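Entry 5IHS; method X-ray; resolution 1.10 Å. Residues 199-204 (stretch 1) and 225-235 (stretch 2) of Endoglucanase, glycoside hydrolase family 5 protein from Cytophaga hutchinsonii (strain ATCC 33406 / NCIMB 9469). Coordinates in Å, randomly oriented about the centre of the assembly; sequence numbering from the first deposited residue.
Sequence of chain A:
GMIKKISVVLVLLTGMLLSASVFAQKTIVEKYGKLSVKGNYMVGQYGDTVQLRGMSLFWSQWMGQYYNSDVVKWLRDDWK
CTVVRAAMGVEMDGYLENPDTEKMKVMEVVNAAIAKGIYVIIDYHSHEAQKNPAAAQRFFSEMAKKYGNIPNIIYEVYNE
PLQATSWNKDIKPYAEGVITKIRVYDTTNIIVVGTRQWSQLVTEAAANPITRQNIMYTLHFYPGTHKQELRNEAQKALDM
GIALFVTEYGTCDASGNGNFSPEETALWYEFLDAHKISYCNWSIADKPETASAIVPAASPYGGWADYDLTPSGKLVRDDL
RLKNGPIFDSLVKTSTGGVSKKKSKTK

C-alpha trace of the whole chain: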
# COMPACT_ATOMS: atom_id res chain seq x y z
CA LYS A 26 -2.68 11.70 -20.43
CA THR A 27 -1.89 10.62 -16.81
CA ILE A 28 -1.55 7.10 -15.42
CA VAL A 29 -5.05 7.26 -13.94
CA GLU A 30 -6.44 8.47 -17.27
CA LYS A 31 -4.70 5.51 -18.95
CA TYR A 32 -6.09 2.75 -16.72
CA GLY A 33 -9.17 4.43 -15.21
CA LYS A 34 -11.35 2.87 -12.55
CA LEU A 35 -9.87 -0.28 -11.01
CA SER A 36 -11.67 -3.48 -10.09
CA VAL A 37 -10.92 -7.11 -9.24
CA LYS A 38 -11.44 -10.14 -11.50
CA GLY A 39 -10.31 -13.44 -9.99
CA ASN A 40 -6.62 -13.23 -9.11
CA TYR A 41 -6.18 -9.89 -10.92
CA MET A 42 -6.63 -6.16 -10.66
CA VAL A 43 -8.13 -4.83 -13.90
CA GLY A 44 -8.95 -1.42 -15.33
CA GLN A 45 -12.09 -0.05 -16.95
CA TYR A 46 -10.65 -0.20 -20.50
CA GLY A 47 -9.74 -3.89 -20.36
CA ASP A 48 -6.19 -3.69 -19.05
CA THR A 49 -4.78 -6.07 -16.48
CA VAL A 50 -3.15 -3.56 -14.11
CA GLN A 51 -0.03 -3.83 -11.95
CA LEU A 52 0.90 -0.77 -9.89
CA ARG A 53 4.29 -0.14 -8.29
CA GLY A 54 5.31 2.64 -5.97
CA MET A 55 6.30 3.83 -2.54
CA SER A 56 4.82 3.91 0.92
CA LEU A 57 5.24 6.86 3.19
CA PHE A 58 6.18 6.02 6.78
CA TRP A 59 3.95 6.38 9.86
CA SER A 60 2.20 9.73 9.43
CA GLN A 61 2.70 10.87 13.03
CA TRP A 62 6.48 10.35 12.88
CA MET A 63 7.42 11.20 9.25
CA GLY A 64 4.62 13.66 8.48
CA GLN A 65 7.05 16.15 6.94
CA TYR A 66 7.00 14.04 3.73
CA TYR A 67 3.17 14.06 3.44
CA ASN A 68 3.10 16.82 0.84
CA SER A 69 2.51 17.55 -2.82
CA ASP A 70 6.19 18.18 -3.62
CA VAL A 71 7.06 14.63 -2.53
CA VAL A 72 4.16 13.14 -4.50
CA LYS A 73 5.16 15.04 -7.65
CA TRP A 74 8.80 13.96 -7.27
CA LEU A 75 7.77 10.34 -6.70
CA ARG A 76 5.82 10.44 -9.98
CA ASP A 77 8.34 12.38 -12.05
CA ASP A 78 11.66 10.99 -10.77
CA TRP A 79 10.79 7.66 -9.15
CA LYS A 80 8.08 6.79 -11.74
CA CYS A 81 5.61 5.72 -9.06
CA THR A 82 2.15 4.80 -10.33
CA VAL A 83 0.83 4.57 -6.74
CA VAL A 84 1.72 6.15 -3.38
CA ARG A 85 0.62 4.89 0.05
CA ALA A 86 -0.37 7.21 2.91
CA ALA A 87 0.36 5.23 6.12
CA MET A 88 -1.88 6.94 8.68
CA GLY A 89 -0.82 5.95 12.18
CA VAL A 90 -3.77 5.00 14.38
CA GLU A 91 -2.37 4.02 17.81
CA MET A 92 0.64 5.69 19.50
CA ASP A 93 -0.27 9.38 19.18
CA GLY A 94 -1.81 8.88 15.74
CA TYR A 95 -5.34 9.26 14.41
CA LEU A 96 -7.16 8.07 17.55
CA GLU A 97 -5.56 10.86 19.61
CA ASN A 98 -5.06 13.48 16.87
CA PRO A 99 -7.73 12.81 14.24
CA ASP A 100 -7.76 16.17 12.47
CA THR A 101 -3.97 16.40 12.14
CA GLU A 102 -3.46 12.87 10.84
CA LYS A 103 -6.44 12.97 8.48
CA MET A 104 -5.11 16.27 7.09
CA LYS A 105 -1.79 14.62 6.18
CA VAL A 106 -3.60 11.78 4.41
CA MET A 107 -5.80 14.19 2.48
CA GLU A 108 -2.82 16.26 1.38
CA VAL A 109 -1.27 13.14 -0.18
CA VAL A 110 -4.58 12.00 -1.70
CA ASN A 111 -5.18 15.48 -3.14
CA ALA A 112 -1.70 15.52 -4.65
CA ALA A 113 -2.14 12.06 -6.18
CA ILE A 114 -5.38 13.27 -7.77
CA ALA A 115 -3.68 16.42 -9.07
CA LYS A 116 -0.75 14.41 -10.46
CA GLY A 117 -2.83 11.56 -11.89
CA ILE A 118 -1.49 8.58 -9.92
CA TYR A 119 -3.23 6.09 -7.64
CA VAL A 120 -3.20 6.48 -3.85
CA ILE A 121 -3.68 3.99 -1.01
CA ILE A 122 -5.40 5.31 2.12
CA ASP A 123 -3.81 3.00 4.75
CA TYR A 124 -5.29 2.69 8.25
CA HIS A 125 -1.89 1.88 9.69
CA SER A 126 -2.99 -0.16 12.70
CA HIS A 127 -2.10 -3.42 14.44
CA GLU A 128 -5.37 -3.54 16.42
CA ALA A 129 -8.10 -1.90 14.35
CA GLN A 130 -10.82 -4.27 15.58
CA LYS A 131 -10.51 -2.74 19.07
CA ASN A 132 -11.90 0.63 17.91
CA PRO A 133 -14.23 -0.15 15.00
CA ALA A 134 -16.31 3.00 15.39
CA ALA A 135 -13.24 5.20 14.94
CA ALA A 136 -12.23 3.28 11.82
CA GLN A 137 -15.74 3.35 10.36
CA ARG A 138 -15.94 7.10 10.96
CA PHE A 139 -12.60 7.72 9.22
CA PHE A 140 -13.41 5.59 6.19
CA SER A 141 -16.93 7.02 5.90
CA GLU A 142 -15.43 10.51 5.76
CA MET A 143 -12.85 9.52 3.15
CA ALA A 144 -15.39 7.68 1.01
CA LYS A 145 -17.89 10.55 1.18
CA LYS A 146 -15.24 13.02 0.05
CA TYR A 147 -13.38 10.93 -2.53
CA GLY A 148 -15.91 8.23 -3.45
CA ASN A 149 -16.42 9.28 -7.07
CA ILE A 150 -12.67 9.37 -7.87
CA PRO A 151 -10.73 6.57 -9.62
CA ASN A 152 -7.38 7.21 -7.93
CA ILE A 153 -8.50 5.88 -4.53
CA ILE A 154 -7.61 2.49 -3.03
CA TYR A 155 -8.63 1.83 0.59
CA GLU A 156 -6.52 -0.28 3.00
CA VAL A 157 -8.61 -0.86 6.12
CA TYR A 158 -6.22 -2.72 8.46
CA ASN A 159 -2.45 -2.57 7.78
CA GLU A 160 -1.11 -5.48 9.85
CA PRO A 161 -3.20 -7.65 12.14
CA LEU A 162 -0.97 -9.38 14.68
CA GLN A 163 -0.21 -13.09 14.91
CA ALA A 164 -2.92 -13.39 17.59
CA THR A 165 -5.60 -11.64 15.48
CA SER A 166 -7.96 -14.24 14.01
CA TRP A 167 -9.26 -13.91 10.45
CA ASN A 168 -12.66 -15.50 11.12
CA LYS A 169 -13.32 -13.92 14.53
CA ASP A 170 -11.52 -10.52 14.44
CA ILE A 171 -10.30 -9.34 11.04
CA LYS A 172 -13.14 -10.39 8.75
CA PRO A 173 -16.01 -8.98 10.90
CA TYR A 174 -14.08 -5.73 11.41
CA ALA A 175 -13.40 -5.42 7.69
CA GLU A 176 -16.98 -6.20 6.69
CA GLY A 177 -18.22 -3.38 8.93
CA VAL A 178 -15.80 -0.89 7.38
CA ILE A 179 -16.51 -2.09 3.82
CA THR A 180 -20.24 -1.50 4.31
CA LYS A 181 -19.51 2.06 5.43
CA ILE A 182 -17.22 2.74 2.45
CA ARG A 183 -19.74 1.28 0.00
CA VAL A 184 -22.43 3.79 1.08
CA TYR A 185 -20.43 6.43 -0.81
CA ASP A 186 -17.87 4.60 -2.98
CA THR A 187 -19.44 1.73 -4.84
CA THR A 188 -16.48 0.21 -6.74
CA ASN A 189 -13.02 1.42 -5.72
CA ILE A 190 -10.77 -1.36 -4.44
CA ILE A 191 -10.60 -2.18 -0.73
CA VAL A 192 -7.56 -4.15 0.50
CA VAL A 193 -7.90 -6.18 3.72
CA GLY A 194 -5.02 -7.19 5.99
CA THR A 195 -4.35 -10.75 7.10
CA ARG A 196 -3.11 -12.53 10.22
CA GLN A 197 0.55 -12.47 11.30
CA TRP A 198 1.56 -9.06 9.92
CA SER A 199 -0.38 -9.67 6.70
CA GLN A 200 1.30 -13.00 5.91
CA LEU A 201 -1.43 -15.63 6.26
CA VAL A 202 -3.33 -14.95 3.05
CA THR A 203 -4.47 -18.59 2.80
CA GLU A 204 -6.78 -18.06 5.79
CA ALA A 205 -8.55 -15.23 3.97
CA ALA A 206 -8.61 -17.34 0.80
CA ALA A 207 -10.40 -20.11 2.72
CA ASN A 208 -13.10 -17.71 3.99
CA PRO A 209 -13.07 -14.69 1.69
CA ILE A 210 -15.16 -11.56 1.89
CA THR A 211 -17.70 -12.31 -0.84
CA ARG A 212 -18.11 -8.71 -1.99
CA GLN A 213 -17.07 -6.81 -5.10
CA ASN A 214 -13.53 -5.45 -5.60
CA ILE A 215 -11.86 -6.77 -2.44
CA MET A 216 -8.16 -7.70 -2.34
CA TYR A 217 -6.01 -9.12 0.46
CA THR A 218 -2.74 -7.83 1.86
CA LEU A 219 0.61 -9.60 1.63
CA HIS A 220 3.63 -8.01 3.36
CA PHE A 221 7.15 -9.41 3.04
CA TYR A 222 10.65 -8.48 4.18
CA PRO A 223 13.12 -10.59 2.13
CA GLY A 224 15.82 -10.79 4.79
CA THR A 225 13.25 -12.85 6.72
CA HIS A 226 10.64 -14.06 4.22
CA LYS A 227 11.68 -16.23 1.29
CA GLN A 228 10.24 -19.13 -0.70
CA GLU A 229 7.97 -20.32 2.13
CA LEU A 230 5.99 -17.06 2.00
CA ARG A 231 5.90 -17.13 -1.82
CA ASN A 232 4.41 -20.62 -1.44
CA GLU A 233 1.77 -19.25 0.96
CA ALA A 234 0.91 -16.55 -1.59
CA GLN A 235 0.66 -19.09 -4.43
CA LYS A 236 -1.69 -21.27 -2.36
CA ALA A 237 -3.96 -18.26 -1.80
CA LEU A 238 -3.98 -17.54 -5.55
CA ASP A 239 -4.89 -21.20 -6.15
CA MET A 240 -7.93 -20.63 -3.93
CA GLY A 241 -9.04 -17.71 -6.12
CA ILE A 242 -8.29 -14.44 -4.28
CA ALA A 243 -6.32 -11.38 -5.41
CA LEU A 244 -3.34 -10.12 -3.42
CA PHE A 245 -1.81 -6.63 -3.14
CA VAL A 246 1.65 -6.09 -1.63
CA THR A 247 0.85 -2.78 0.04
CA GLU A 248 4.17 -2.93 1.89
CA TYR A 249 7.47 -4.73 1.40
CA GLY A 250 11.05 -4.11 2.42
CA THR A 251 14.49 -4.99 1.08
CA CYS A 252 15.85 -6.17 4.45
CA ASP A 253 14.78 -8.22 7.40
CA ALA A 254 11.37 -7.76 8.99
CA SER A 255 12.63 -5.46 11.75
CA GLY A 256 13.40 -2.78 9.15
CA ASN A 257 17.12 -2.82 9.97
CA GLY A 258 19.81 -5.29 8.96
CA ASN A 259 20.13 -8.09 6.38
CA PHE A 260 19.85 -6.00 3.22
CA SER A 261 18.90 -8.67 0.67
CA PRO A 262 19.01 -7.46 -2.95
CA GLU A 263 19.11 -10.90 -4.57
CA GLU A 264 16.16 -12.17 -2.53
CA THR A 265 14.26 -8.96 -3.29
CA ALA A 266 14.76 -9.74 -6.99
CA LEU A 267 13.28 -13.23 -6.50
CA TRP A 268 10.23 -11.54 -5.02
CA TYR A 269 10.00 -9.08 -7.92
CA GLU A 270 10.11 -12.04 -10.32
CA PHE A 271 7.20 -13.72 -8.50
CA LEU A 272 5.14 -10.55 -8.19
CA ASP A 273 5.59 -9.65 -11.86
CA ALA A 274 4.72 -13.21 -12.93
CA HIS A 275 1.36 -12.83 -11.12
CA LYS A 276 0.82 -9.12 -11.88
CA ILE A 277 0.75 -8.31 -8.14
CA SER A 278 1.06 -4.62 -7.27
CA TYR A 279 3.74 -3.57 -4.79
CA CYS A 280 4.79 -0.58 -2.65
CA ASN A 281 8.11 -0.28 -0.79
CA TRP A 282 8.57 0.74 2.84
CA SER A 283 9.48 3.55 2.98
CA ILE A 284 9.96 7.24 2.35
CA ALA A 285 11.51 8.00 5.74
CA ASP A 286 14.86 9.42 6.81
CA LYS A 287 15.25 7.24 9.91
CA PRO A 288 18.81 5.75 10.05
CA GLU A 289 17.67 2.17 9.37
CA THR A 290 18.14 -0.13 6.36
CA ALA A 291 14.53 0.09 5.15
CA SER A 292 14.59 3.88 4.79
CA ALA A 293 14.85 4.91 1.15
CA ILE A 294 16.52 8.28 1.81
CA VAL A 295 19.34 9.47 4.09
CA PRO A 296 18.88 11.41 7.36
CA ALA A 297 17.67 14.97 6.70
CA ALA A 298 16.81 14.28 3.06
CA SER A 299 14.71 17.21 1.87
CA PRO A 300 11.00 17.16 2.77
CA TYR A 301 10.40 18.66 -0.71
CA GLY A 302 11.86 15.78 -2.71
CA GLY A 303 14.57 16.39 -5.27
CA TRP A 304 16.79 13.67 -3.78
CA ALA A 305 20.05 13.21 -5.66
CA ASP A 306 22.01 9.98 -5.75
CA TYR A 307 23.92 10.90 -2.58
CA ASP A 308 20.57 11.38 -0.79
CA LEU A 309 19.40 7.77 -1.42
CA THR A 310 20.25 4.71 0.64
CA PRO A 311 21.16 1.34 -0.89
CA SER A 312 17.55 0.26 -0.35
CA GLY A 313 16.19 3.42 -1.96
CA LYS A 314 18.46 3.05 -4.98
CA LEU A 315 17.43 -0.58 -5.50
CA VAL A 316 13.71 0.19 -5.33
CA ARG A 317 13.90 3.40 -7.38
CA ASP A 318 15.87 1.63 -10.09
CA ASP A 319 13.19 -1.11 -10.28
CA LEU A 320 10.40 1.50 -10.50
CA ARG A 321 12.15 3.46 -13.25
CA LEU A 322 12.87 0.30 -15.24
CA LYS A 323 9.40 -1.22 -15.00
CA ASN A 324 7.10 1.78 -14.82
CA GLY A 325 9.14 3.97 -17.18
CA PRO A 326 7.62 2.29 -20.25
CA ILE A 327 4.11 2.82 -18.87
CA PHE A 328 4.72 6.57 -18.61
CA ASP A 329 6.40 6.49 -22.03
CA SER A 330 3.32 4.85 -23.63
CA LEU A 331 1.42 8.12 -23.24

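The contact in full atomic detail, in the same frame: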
# COMPACT_ATOMS: atom_id res chain seq x y z
N SER A 199 0.05 -9.55 8.09
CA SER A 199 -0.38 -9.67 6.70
C SER A 199 0.47 -10.69 5.93
O SER A 199 0.88 -10.48 4.79
CB SER A 199 -0.48 -8.32 6.00
OG SER A 199 -1.62 -7.65 6.55
N GLN A 200 0.66 -11.86 6.55
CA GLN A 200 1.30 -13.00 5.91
C GLN A 200 0.34 -14.11 5.53
O GLN A 200 0.53 -14.75 4.49
CB GLN A 200 2.40 -13.58 6.81
CG GLN A 200 3.56 -12.63 6.96
CD GLN A 200 4.52 -13.03 8.05
OE1 GLN A 200 4.63 -14.20 8.41
NE2 GLN A 200 5.23 -12.05 8.58
N LEU A 201 -0.67 -14.39 6.36
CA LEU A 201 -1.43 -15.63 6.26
C LEU A 201 -2.64 -15.47 5.33
O LEU A 201 -3.81 -15.63 5.70
CB LEU A 201 -1.78 -16.16 7.65
CG LEU A 201 -0.54 -16.50 8.49
CD1 LEU A 201 -0.95 -16.99 9.87
CD2 LEU A 201 0.39 -17.51 7.83
N VAL A 202 -2.32 -15.19 4.07
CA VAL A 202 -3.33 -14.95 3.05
C VAL A 202 -4.16 -16.19 2.77
O VAL A 202 -5.30 -16.07 2.32
CB VAL A 202 -2.69 -14.35 1.78
CG1 VAL A 202 -2.26 -12.92 2.05
CG2 VAL A 202 -1.49 -15.17 1.29
N THR A 203 -3.65 -17.40 3.03
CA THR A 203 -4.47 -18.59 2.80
C THR A 203 -5.69 -18.64 3.72
O THR A 203 -6.69 -19.27 3.36
CB THR A 203 -3.68 -19.88 2.95
OG1 THR A 203 -3.10 -19.96 4.26
CG2 THR A 203 -2.62 -20.01 1.87
N GLU A 204 -5.62 -18.03 4.91
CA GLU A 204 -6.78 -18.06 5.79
C GLU A 204 -7.91 -17.20 5.23
O GLU A 204 -9.09 -17.58 5.31
CB GLU A 204 -6.40 -17.61 7.20
CG GLU A 204 -5.37 -18.51 7.84
CD GLU A 204 -4.94 -18.10 9.24
OE1 GLU A 204 -5.17 -16.93 9.63
OE2 GLU A 204 -4.35 -18.96 9.92
N THR A 225 13.96 -11.91 5.87
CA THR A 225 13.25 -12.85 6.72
C THR A 225 12.38 -13.81 5.94
O THR A 225 12.33 -15.00 6.27
CB THR A 225 12.37 -12.06 7.71
OG1 THR A 225 13.17 -11.11 8.42
CG2 THR A 225 11.67 -13.00 8.69
N HIS A 226 11.69 -13.32 4.92
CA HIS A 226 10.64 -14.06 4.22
C HIS A 226 11.12 -14.42 2.83
O HIS A 226 11.44 -13.54 2.03
CB HIS A 226 9.38 -13.21 4.12
CG HIS A 226 8.92 -12.69 5.44
ND1 HIS A 226 8.63 -11.37 5.65
CD2 HIS A 226 8.71 -13.32 6.62
CE1 HIS A 226 8.26 -11.20 6.91
NE2 HIS A 226 8.30 -12.37 7.52
N LYS A 227 11.14 -15.72 2.54
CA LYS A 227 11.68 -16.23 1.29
C LYS A 227 10.69 -17.16 0.61
O LYS A 227 9.50 -16.83 0.52
CB LYS A 227 13.07 -16.83 1.53
CG LYS A 227 13.99 -15.83 2.22
CD LYS A 227 15.38 -16.37 2.40
CE LYS A 227 16.13 -15.64 3.49
NZ LYS A 227 16.60 -14.31 3.10
N GLN A 228 11.13 -18.32 0.12
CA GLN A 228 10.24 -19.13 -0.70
C GLN A 228 9.01 -19.61 0.06
O GLN A 228 7.95 -19.78 -0.53
CB GLN A 228 11.00 -20.31 -1.30
CG GLN A 228 10.18 -21.12 -2.29
CD GLN A 228 9.77 -20.31 -3.50
OE1 GLN A 228 10.56 -19.52 -4.03
NE2 GLN A 228 8.54 -20.49 -3.94
N GLU A 229 9.13 -19.84 1.37
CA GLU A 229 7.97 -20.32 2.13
C GLU A 229 6.80 -19.34 2.06
O GLU A 229 5.64 -19.75 1.98
CB GLU A 229 8.36 -20.61 3.58
CG GLU A 229 8.54 -19.41 4.47
CD GLU A 229 9.69 -18.48 4.10
OE1 GLU A 229 10.62 -18.88 3.35
OE2 GLU A 229 9.66 -17.33 4.58
N LEU A 230 7.08 -18.03 2.09
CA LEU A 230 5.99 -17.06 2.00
C LEU A 230 5.50 -16.90 0.56
O LEU A 230 4.30 -16.66 0.35
CB LEU A 230 6.39 -15.73 2.65
CG LEU A 230 5.25 -14.72 2.82
CD1 LEU A 230 4.14 -15.24 3.73
CD2 LEU A 230 5.79 -13.40 3.38
N ARG A 231 6.38 -17.05 -0.44
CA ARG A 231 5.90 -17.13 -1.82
C ARG A 231 4.97 -18.33 -2.00
O ARG A 231 3.97 -18.24 -2.71
CB ARG A 231 7.06 -17.18 -2.81
CG ARG A 231 7.81 -15.87 -2.93
CD ARG A 231 8.81 -15.87 -4.09
NE ARG A 231 10.01 -16.67 -3.82
CZ ARG A 231 11.07 -16.24 -3.15
NH1 ARG A 231 11.12 -15.01 -2.66
NH2 ARG A 231 12.11 -17.05 -2.98
N ASN A 232 5.27 -19.45 -1.34
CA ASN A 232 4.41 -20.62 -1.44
C ASN A 232 3.05 -20.35 -0.80
O ASN A 232 2.01 -20.79 -1.33
CB ASN A 232 5.06 -21.83 -0.78
CG ASN A 232 6.24 -22.36 -1.56
OD1 ASN A 232 6.41 -22.06 -2.74
ND2 ASN A 232 7.07 -23.16 -0.90
N GLU A 233 3.03 -19.66 0.34
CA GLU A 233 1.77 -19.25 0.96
C GLU A 233 0.96 -18.39 -0.01
O GLU A 233 -0.25 -18.60 -0.19
CB GLU A 233 2.09 -18.48 2.25
CG GLU A 233 0.92 -17.79 2.96
CD GLU A 233 0.04 -18.73 3.76
OE1 GLU A 233 0.47 -19.88 4.02
OE2 GLU A 233 -1.08 -18.31 4.12
N ALA A 234 1.60 -17.41 -0.63
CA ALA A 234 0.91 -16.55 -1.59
C ALA A 234 0.34 -17.36 -2.75
O ALA A 234 -0.81 -17.17 -3.14
CB ALA A 234 1.88 -15.48 -2.09
N GLN A 235 1.14 -18.28 -3.30
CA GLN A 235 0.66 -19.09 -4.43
C GLN A 235 -0.56 -19.92 -4.04
O GLN A 235 -1.51 -20.06 -4.82
CB GLN A 235 1.78 -20.00 -4.94
CG GLN A 235 1.38 -20.88 -6.11
CD GLN A 235 1.06 -20.06 -7.36
OE1 GLN A 235 1.93 -19.38 -7.91
NE2 GLN A 235 -0.20 -20.09 -7.79
O HOH W 1 7.75 -12.33 10.41

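A single carboxylate can tie the start of one helix to the flank of another, and the contact between residues 199-204 and 225-235 of this endoglucanase is a compact example. The carboxylate belongs to Glu 233, and its OE2 accepts two hydrogen bonds from the same residue, Thr 203. The hydroxyl donates one, with Thr 203 OG1 lying 2.6 Å from Glu 233 OE2; the backbone amide donates the other, with Thr 203 N 2.9 Å from Glu 233 OE2 and an N-H...acceptor angle of 160°. Thr 203 is well placed for this double donation. Its CA-to-CB bond points toward the second stretch, and its p rotamer (chi1 58°) brings the hydroxyl to the same oxygen that the amide addresses. The CA-to-CB bond of Glu 233, by contrast, points sideways to the first stretch, and a t, p conformation brings the carboxylate nearer.

Proximity alone does not make a bond, as the preceding amide illustrates. Val 202 N lies 3.4 Å from Glu 233 OE2, but the angle is poor; that amide instead makes a weak hydrogen bond within its own turn, 2.9 Å from Val 202 N to Gln 200 O.

The same lesson recurs at the other end of the contact. Gln 200 NE2 and His 226 NE2 are 3.3 Å apart, again with poor geometry for a direct hydrogen bond, and the amide approaches the imidazole obliquely. A water joins them instead: it accepts from Gln 200 NE2 at 3.1 Å from its oxygen and is also hydrogen-bonded to His 226 NE2, 2.9 Å from that oxygen. The CA-to-CB bond of Gln 200 points sideways, and its m, t side chain brings the end nearer to the second stretch.

Between these polar sites the packing is carried largely by aliphatic atoms. Leu 230 points toward the first stretch, placing CD1 3.9 Å from Gln 200 CB and 3.7 Å from Gln 200 O. The methylene portion of Glu 233 contributes as well: its CG sits 3.4 Å from Gln 200 O and 3.9 Å from Val 202 CG2. Val 202 CG2 also lies 4.0 Å from Ala 234 CA, so it packs against the helix backbone, while the CB of Ala 234 points away. Glu 233 thus combines a polar tip with a nonpolar stem, and it loses more surface to the contact than any other residue in either stretch, 100 Å² of the 339 Å² buried in total.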